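PDB 4AT2: 3-ketosteroid-delta4-5alpha-dehydrogenase from Rhodococcus jostii, which uses bound FAD to introduce a carbon-carbon double bond next to the ketone of 3-ketosteroids, a step in steroid catabolism. Local coordinates for residues A[267-272]-A[291-296]. Numbering follows the deposited sequence.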
loop_
_atom_site.group_PDB
_atom_site.type_symbol
_atom_site.label_atom_id
_atom_site.label_comp_id
_atom_site.label_asym_id
_atom_site.label_seq_id
_atom_site.Cartn_x
_atom_site.Cartn_y
_atom_site.Cartn_z
ATOM N N ASP A 267 3.729 -9.213 -13.515
ATOM C CA ASP A 267 4.742 -9.329 -12.455
ATOM C C ASP A 267 5.393 -8.000 -12.086
ATOM O O ASP A 267 5.599 -7.724 -10.895
ATOM C CB ASP A 267 5.834 -10.346 -12.832
ATOM C CG ASP A 267 5.328 -11.782 -12.886
ATOM O OD1 ASP A 267 4.238 -12.094 -12.379
ATOM O OD2 ASP A 267 6.057 -12.631 -13.445
ATOM N N LYS A 268 5.711 -7.184 -13.095
ATOM C CA LYS A 268 6.339 -5.875 -12.878
ATOM C C LYS A 268 5.424 -4.997 -12.031
ATOM O O LYS A 268 5.870 -4.365 -11.068
ATOM C CB LYS A 268 6.643 -5.175 -14.211
ATOM C CG LYS A 268 7.034 -3.694 -14.100
ATOM C CD LYS A 268 7.258 -3.064 -15.477
ATOM C CE LYS A 268 7.611 -1.586 -15.392
ATOM N NZ LYS A 268 7.544 -0.916 -16.734
ATOM N N MET A 269 4.146 -4.979 -12.397
ATOM C CA MET A 269 3.164 -4.174 -11.679
ATOM C C MET A 269 2.904 -4.686 -10.270
ATOM O O MET A 269 2.720 -3.886 -9.357
ATOM C CB MET A 269 1.861 -4.077 -12.464
ATOM C CG MET A 269 1.994 -3.199 -13.698
ATOM S SD MET A 269 0.476 -3.067 -14.660
ATOM C CE MET A 269 -0.409 -1.859 -13.669
ATOM N N ILE A 270 2.875 -6.005 -10.092
ATOM C CA ILE A 270 2.711 -6.574 -8.739
ATOM C C ILE A 270 3.879 -6.130 -7.855
ATOM O O ILE A 270 3.677 -5.688 -6.728
ATOM C CB ILE A 270 2.584 -8.120 -8.763
ATOM C CG1 ILE A 270 1.223 -8.542 -9.323
ATOM C CG2 ILE A 270 2.807 -8.721 -7.374
ATOM C CD1 ILE A 270 0.030 -8.154 -8.455
ATOM N N GLU A 271 5.096 -6.192 -8.391
ATOM C CA GLU A 271 6.256 -5.812 -7.587
ATOM C C GLU A 271 6.244 -4.324 -7.235
ATOM O O GLU A 271 6.549 -3.951 -6.101
ATOM C CB GLU A 271 7.552 -6.205 -8.290
ATOM C CG GLU A 271 8.806 -5.830 -7.516
ATOM C CD GLU A 271 10.059 -6.009 -8.347
ATOM O OE1 GLU A 271 10.178 -5.372 -9.417
ATOM O OE2 GLU A 271 10.929 -6.783 -7.924
ATOM N N ALA A 272 5.869 -3.487 -8.203
ATOM C CA ALA A 272 5.874 -2.038 -8.031
ATOM C C ALA A 272 4.742 -1.533 -7.152
ATOM O O ALA A 272 4.910 -0.533 -6.444
ATOM C CB ALA A 272 5.810 -1.351 -9.397
ATOM N N ARG A 291 -2.943 -4.162 -18.914
ATOM C CA ARG A 291 -2.766 -3.381 -20.143
ATOM C C ARG A 291 -3.650 -2.133 -20.218
ATOM O O ARG A 291 -3.151 -1.062 -20.618
ATOM C CB ARG A 291 -2.955 -4.250 -21.396
ATOM C CG ARG A 291 -2.622 -3.551 -22.719
ATOM C CD ARG A 291 -1.129 -3.532 -23.002
ATOM N NE ARG A 291 -0.801 -2.873 -24.274
ATOM C CZ ARG A 291 0.395 -2.919 -24.859
ATOM N NH1 ARG A 291 1.392 -3.605 -24.295
ATOM N NH2 ARG A 291 0.610 -2.275 -26.003
ATOM N N SER A 292 -4.929 -2.258 -19.841
ATOM C CA SER A 292 -5.830 -1.101 -19.910
ATOM C C SER A 292 -5.470 -0.010 -18.910
ATOM O O SER A 292 -5.673 1.164 -19.202
ATOM C CB SER A 292 -7.296 -1.494 -19.766
ATOM O OG SER A 292 -7.545 -2.105 -18.526
ATOM N N ILE A 293 -4.937 -0.391 -17.753
ATOM C CA ILE A 293 -4.444 0.595 -16.795
ATOM C C ILE A 293 -3.297 1.369 -17.436
ATOM O O ILE A 293 -3.284 2.600 -17.415
ATOM C CB ILE A 293 -4.010 -0.055 -15.451
ATOM C CG1 ILE A 293 -5.238 -0.625 -14.729
ATOM C CG2 ILE A 293 -3.310 0.989 -14.588
ATOM C CD1 ILE A 293 -4.948 -1.589 -13.589
ATOM N N LEU A 294 -2.347 0.649 -18.021
ATOM C CA LEU A 294 -1.180 1.280 -18.641
ATOM C C LEU A 294 -1.549 2.159 -19.836
ATOM O O LEU A 294 -0.999 3.255 -19.994
ATOM C CB LEU A 294 -0.142 0.220 -19.036
ATOM C CG LEU A 294 0.428 -0.664 -17.905
ATOM C CD1 LEU A 294 1.354 -1.727 -18.484
ATOM C CD2 LEU A 294 1.132 0.152 -16.815
ATOM N N MET A 295 -2.483 1.679 -20.657
ATOM C CA MET A 295 -2.942 2.406 -21.840
ATOM C C MET A 295 -3.514 3.759 -21.448
ATOM O O MET A 295 -3.303 4.759 -22.146
ATOM C CB MET A 295 -4.042 1.617 -22.550
ATOM C CG MET A 295 -3.523 0.434 -23.337
ATOM S SD MET A 295 -4.862 -0.639 -23.905
ATOM C CE MET A 295 -6.022 0.560 -24.442
ATOM N N ALA A 296 -4.246 3.765 -20.339
ATOM C CA ALA A 296 -4.891 4.982 -19.862
ATOM C C ALA A 296 -3.864 5.899 -19.184
ATOM O O ALA A 296 -3.882 7.111 -19.410
ATOM C CB ALA A 296 -6.048 4.645 -18.930
#
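Two short helices of the FAD-binding region, 267-273 and 291-297, meet through a small apolar cluster in which Met269 reaches across to Ile293 and Leu294. The backbones stay well separated, with the CA atoms of Met269 and Leu294 9.9 Å apart, and the gap is bridged from both sides, by the methionine and by the side chain of Leu294. Met269 CG lies anti to the carbonyl carbon and its chain is extended at chi2 (180°), which carries the sulfur outward to Leu294; the bend at chi3 (79°) then swings the methyl toward Ile293. Met269 SD lies 3.9 Å from Leu294 CD2 and 4.1 Å from Leu294 CD1, facing the branched end of a leucine that runs past it in the opposite direction. Beyond the sulfur, Met269 CE touches the same Leu294 CD2 at 4.0 Å and meets Ile293 CG2 at 4.2 Å, all by van der Waals contact. An alanine in place of Met269 would remove both sulfur and methyl, and would probably open a gap between the helices and leave Ile293 and Leu294 without their partner from helix 267-273. Phe263 also packs on Met269, while Val463 of the second subunit covers Leu294, placing the cluster close to the dimer interface. With the Ile293 side chain about 10 Å from FAD, this is helix-to-helix packing by a single long methionine, within the FAD-binding fold of a flavin-dependent steroid dehydrogenase.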